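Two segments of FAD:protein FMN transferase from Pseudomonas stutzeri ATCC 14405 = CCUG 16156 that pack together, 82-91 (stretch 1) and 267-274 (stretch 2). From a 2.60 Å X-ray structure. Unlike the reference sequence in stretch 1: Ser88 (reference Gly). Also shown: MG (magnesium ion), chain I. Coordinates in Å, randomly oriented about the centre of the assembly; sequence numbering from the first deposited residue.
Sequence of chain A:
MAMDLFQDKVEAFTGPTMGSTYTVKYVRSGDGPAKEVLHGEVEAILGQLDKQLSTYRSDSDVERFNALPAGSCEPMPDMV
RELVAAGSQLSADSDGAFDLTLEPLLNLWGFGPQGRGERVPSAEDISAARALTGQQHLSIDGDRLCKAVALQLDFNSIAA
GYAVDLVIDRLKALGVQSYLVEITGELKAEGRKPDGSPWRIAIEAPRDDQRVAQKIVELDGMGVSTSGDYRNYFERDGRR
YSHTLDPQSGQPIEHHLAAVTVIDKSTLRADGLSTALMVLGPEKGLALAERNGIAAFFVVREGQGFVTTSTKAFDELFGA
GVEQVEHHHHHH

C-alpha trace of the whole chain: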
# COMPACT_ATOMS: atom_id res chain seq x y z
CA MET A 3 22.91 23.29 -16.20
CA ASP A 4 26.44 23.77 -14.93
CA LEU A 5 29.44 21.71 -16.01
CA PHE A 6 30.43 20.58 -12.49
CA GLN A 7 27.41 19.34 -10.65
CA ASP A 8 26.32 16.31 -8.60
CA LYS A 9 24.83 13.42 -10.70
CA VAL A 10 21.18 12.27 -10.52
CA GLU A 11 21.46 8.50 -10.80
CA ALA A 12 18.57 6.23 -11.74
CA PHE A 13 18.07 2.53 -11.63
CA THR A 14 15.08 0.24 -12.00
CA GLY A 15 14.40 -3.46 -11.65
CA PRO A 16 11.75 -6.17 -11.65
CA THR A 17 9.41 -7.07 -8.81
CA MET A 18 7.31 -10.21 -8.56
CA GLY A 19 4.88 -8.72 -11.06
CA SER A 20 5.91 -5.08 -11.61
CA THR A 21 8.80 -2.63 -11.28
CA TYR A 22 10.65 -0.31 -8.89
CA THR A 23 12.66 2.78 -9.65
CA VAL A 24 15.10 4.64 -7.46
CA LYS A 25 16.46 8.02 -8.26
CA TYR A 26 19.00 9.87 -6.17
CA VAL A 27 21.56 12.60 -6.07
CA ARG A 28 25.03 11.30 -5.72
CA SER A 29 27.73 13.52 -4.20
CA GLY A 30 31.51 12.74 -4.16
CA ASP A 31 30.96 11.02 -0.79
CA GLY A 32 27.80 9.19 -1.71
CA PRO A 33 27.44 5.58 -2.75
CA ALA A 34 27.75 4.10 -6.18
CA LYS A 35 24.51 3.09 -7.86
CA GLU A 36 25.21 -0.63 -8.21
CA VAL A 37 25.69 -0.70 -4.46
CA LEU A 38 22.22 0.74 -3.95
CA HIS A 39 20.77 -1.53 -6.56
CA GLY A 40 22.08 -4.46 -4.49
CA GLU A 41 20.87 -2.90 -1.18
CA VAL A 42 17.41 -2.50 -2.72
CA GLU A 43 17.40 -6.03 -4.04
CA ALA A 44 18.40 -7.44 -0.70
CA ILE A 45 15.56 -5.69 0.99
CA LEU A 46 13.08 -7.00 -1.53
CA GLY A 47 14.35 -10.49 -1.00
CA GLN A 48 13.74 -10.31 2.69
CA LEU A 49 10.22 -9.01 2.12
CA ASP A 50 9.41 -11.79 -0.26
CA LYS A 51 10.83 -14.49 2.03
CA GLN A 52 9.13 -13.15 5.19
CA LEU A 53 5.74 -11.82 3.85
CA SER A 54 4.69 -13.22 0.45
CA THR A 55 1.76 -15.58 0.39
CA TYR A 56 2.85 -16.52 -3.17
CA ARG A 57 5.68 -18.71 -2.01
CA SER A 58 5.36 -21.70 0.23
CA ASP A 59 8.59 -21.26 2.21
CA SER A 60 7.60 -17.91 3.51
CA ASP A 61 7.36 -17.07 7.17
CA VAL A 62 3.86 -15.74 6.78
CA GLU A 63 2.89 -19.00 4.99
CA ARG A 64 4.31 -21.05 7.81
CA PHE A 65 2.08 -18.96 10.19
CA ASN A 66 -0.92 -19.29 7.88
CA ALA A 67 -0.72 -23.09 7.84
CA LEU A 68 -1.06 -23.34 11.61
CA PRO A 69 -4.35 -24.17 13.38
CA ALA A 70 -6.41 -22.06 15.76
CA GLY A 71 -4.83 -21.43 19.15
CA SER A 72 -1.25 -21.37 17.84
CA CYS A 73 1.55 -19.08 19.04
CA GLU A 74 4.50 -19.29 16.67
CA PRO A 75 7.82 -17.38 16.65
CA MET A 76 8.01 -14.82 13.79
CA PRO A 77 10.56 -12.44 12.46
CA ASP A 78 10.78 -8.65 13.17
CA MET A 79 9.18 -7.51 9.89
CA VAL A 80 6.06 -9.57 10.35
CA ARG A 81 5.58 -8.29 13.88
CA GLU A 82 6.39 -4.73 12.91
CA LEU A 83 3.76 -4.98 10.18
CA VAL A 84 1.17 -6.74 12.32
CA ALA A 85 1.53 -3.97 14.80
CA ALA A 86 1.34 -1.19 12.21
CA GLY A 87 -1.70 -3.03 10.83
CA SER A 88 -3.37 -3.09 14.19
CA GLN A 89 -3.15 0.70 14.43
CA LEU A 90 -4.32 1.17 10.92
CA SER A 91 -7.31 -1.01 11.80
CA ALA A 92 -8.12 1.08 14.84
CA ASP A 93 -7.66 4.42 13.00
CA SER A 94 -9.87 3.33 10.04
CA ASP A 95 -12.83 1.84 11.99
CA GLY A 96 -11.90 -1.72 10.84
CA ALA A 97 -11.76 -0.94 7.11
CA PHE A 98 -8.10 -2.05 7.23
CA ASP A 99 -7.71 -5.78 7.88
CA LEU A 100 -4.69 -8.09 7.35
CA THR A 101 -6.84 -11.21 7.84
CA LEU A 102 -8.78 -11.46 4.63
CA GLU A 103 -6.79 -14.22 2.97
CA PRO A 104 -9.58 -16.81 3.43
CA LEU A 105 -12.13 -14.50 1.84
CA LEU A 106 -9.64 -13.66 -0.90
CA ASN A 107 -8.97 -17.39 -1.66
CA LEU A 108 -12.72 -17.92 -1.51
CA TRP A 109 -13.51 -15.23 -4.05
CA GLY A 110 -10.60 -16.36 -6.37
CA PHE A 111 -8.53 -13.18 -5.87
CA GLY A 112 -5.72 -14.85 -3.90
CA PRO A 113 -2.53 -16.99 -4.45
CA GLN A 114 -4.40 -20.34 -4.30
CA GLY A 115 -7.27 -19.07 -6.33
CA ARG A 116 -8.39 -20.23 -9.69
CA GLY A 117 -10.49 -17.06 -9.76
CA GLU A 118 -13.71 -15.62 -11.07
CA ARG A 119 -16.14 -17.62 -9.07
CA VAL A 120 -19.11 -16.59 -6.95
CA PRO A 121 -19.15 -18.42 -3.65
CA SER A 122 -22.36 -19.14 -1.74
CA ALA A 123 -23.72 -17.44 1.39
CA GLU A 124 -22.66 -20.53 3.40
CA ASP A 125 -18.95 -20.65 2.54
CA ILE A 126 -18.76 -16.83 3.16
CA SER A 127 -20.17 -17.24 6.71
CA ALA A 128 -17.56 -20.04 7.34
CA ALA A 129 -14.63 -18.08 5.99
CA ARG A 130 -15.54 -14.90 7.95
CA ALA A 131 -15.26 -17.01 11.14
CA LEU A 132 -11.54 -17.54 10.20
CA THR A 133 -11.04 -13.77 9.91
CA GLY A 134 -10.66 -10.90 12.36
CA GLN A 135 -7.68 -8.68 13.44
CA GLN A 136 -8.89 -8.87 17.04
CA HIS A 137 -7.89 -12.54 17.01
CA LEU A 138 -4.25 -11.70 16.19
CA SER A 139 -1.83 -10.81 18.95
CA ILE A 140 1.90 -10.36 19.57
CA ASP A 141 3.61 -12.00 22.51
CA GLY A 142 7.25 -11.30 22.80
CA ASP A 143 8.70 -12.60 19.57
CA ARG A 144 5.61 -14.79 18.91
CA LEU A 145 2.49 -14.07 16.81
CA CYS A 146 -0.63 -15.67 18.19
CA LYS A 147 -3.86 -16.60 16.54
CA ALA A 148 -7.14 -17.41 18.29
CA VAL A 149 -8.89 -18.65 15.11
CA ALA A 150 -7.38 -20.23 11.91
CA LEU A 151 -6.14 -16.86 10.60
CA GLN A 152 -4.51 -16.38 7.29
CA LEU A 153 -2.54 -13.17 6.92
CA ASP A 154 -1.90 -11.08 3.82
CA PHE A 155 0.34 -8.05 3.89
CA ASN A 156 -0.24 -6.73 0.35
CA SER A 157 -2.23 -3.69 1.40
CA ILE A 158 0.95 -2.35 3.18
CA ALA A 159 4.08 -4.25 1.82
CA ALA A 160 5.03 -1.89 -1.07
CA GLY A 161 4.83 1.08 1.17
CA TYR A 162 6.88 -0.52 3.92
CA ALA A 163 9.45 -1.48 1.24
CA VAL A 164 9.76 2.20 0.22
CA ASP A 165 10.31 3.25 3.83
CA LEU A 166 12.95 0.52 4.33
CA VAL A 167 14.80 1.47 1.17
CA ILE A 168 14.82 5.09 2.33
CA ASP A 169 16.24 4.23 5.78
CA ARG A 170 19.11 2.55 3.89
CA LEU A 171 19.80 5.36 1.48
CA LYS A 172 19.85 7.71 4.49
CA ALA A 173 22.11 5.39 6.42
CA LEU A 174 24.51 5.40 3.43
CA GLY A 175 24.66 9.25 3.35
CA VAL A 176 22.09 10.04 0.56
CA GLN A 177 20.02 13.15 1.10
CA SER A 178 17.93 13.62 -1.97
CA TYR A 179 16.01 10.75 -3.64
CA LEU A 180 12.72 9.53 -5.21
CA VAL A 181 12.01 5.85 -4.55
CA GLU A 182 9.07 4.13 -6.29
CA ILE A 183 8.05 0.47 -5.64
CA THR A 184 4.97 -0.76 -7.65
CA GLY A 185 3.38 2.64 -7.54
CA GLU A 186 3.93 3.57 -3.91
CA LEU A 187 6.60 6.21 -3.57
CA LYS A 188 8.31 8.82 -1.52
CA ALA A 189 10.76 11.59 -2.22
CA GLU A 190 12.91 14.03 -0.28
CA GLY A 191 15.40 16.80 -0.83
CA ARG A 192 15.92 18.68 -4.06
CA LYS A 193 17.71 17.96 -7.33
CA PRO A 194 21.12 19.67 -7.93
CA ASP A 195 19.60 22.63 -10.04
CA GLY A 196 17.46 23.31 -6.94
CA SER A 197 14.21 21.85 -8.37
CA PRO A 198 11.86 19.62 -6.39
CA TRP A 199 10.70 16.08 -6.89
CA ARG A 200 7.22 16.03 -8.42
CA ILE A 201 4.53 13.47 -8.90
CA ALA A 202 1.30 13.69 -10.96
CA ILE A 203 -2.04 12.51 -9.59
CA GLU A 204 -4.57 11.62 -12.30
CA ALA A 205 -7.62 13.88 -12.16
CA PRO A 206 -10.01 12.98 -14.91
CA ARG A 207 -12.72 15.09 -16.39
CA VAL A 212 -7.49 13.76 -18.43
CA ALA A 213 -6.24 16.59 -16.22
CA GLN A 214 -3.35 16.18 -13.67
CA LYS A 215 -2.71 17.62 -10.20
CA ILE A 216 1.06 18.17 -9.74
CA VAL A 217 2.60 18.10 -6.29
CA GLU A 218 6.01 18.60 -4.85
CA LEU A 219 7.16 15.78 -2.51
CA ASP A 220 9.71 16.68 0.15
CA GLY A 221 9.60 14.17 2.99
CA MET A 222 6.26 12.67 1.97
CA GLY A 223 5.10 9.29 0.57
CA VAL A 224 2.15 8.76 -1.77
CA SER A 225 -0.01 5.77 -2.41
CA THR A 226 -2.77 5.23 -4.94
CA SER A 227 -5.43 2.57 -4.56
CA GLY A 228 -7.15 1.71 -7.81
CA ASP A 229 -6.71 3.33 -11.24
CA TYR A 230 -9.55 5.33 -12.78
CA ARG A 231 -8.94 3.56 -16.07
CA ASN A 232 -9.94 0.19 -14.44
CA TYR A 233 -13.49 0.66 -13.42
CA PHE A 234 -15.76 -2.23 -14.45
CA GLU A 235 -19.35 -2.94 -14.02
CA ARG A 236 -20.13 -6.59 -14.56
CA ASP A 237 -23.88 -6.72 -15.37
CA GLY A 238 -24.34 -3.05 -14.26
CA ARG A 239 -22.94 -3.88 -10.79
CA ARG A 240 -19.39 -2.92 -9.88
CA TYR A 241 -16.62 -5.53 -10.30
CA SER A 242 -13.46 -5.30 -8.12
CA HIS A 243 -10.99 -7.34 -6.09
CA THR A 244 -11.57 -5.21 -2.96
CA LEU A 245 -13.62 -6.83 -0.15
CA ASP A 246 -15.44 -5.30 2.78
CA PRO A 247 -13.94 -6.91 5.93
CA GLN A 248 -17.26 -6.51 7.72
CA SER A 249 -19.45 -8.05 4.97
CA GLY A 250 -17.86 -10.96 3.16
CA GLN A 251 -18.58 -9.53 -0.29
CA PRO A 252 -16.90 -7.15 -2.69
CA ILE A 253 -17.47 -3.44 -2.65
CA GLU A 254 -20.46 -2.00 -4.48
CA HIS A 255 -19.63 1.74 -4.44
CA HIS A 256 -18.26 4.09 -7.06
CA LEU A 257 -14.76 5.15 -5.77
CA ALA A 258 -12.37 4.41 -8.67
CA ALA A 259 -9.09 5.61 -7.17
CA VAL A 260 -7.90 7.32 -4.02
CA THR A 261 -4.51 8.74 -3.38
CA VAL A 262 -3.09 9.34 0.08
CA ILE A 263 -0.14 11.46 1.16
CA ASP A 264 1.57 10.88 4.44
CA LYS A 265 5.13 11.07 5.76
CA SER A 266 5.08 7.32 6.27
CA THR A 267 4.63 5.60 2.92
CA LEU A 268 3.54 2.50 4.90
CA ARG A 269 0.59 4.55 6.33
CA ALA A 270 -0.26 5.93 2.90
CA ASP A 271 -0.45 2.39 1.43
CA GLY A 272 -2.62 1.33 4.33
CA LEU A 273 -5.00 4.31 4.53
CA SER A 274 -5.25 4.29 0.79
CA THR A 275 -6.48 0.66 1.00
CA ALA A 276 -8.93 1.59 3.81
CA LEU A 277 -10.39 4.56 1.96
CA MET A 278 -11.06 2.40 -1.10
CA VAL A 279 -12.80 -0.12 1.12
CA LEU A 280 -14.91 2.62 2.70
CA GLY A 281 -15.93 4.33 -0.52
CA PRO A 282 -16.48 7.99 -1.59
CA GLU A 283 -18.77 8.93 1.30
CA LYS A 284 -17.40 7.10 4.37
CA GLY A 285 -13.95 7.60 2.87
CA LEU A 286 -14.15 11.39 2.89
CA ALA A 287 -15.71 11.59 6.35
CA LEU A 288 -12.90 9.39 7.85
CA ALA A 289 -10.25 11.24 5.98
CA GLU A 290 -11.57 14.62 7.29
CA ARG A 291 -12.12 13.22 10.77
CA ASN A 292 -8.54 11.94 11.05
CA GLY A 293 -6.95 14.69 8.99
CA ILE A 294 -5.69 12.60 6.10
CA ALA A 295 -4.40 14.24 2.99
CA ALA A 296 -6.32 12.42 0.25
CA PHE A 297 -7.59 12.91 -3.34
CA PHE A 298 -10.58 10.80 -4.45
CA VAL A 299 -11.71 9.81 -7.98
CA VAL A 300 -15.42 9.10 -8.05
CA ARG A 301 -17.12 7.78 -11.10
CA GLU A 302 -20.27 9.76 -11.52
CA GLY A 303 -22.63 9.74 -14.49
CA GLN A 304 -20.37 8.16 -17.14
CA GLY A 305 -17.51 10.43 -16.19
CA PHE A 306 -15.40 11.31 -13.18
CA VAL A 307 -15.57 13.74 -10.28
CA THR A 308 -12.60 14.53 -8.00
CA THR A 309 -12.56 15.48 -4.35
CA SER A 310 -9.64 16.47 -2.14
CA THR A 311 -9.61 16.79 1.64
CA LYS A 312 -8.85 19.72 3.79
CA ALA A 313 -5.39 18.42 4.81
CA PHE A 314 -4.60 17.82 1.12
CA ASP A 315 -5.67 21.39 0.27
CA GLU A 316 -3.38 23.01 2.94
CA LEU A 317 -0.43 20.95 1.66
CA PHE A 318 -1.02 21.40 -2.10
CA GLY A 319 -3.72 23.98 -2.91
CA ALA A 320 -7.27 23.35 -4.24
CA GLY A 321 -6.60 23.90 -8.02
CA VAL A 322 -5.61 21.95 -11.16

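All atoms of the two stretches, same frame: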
# COMPACT_ATOMS: atom_id res chain seq x y z
N GLU A 82 6.49 -6.15 13.17
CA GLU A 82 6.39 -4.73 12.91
C GLU A 82 5.08 -4.45 12.09
O GLU A 82 4.30 -3.59 12.43
CB GLU A 82 7.66 -4.19 12.19
CG GLU A 82 7.85 -2.66 12.31
CD GLU A 82 8.86 -2.04 11.34
OE1 GLU A 82 8.77 -0.79 11.05
OE2 GLU A 82 9.75 -2.80 10.91
N LEU A 83 4.85 -5.23 11.05
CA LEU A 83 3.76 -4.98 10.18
C LEU A 83 2.44 -5.32 10.80
O LEU A 83 1.45 -4.65 10.52
CB LEU A 83 3.90 -5.79 8.88
CG LEU A 83 4.98 -5.37 7.88
CD1 LEU A 83 4.56 -5.85 6.53
CD2 LEU A 83 5.18 -3.88 7.77
N VAL A 84 2.40 -6.37 11.62
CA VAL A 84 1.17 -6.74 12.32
C VAL A 84 0.80 -5.62 13.22
O VAL A 84 -0.33 -5.24 13.29
CB VAL A 84 1.31 -8.07 13.12
CG1 VAL A 84 0.22 -8.19 14.18
CG2 VAL A 84 1.23 -9.26 12.15
N ALA A 85 1.77 -5.07 13.90
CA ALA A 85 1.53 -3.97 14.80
C ALA A 85 1.05 -2.68 14.08
O ALA A 85 0.04 -2.06 14.48
CB ALA A 85 2.80 -3.71 15.59
N ALA A 86 1.75 -2.31 13.00
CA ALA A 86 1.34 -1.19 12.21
C ALA A 86 -0.07 -1.41 11.72
O ALA A 86 -0.83 -0.45 11.69
CB ALA A 86 2.28 -0.96 11.05
N GLY A 87 -0.38 -2.66 11.34
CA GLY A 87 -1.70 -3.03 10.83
C GLY A 87 -2.78 -2.87 11.88
O GLY A 87 -3.92 -2.52 11.57
N SER A 88 -2.41 -3.14 13.12
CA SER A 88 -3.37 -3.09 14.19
C SER A 88 -3.86 -1.64 14.41
O SER A 88 -5.04 -1.41 14.73
CB SER A 88 -2.71 -3.64 15.46
OG SER A 88 -3.65 -3.77 16.51
N GLN A 89 -2.93 -0.70 14.24
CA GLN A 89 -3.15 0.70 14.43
C GLN A 89 -3.95 1.20 13.26
O GLN A 89 -4.93 1.92 13.42
CB GLN A 89 -1.82 1.42 14.47
CG GLN A 89 -1.91 2.90 14.78
CD GLN A 89 -2.31 3.12 16.24
OE1 GLN A 89 -1.59 2.72 17.13
NE2 GLN A 89 -3.46 3.74 16.47
N LEU A 90 -3.55 0.82 12.08
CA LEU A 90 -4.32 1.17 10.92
C LEU A 90 -5.76 0.70 11.08
O LEU A 90 -6.68 1.41 10.75
CB LEU A 90 -3.71 0.54 9.68
CG LEU A 90 -2.54 1.31 9.11
CD1 LEU A 90 -1.76 0.42 8.15
CD2 LEU A 90 -3.05 2.55 8.37
N SER A 91 -5.95 -0.49 11.62
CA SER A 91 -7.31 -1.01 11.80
C SER A 91 -8.09 -0.11 12.72
O SER A 91 -9.18 0.34 12.37
CB SER A 91 -7.35 -2.44 12.35
OG SER A 91 -8.70 -2.85 12.53
N THR A 267 5.18 6.27 4.10
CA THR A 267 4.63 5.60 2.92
C THR A 267 3.88 4.30 3.29
O THR A 267 3.03 3.85 2.55
CB THR A 267 5.80 5.23 2.02
OG1 THR A 267 6.69 6.32 1.96
CG2 THR A 267 5.36 4.88 0.65
N LEU A 268 4.24 3.68 4.42
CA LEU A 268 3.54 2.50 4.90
C LEU A 268 2.07 2.90 5.18
O LEU A 268 1.11 2.31 4.62
CB LEU A 268 4.24 1.96 6.17
CG LEU A 268 3.76 0.61 6.72
CD1 LEU A 268 4.69 0.03 7.76
CD2 LEU A 268 2.34 0.69 7.27
N ARG A 269 1.91 3.91 6.03
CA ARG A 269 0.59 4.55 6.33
C ARG A 269 -0.21 4.99 5.10
O ARG A 269 -1.40 4.67 5.01
CB ARG A 269 0.76 5.71 7.36
CG ARG A 269 1.06 5.08 8.72
CD ARG A 269 0.69 5.82 9.98
NE ARG A 269 -0.74 6.17 10.14
CZ ARG A 269 -1.68 5.44 10.71
NH1 ARG A 269 -2.89 5.93 10.85
NH2 ARG A 269 -1.44 4.20 11.12
N ALA A 270 0.45 5.59 4.12
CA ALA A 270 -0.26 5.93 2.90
C ALA A 270 -0.81 4.70 2.18
O ALA A 270 -1.88 4.74 1.65
CB ALA A 270 0.63 6.75 1.95
N ASP A 271 -0.08 3.60 2.18
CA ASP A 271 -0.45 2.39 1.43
C ASP A 271 -1.66 1.77 2.14
O ASP A 271 -2.56 1.18 1.49
CB ASP A 271 0.79 1.43 1.32
CG ASP A 271 0.68 0.35 0.22
OD1 ASP A 271 1.55 -0.58 0.20
OD2 ASP A 271 -0.28 0.36 -0.60
N GLY A 272 -1.64 1.91 3.47
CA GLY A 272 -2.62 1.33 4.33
C GLY A 272 -3.91 2.11 4.25
O GLY A 272 -4.98 1.53 3.95
N LEU A 273 -3.82 3.41 4.55
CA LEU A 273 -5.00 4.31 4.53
C LEU A 273 -5.58 4.35 3.14
O LEU A 273 -6.76 4.16 2.96
CB LEU A 273 -4.65 5.71 4.99
CG LEU A 273 -4.15 5.76 6.46
CD1 LEU A 273 -3.64 7.16 6.79
CD2 LEU A 273 -5.22 5.35 7.44
N SER A 274 -4.77 4.50 2.15
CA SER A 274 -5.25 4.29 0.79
C SER A 274 -6.12 3.05 0.61
O SER A 274 -7.19 3.13 0.03
CB SER A 274 -4.07 4.23 -0.19
OG SER A 274 -4.54 3.90 -1.45
MG MG I . -2.30 -0.89 -0.50

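Two helical segments can pack with no hydrogen bond between them, relying on side-chain fit; here a knob sits in a hole. Residues 82-91 and 267-274 illustrate the principle: each is held by backbone bonds from N to the O four residues back, such as Leu90 N to Ala86 O and Gly272 N to Leu268 O, and their axes cross at -49°, 10.4 Å apart at closest approach.

The knob is Leu90. Its CA-to-CB bond points sideways, yet chi1 m and chi2 t bring the branched end among Leu268, Arg269, Gly272 and Leu273. Glycine makes room: Leu90 CD1 lies 4.0 Å from Gly272 CA, where a CB would clash with that methyl. The other methyl, Leu90 CD2, sits 3.7 Å from Leu273 CD2.

Leu268 answers from the second helix. Its CA-to-CB bond points toward the first helix, and its extended t,t conformation brings Leu268 CD1 to 3.9 Å from Leu83 CD2, and both its methyls close to Ala86, the nearer being Leu268 CD2 at 4.1 Å from Ala86 CB.

The CA-to-CB bond of Arg269 points sideways; its m, t, p sequence folds the chain so that Leu90 CD2 covers one guanidinium face, 3.6 Å from Arg269 NH2. Arg269 NH1 is hydrogen-bonded just outside the two stretches. Asp271, whose CA-to-CB bond points sideways, makes no contact with the first stretch; Asp271 OD2 binds MG at 2.4 Å.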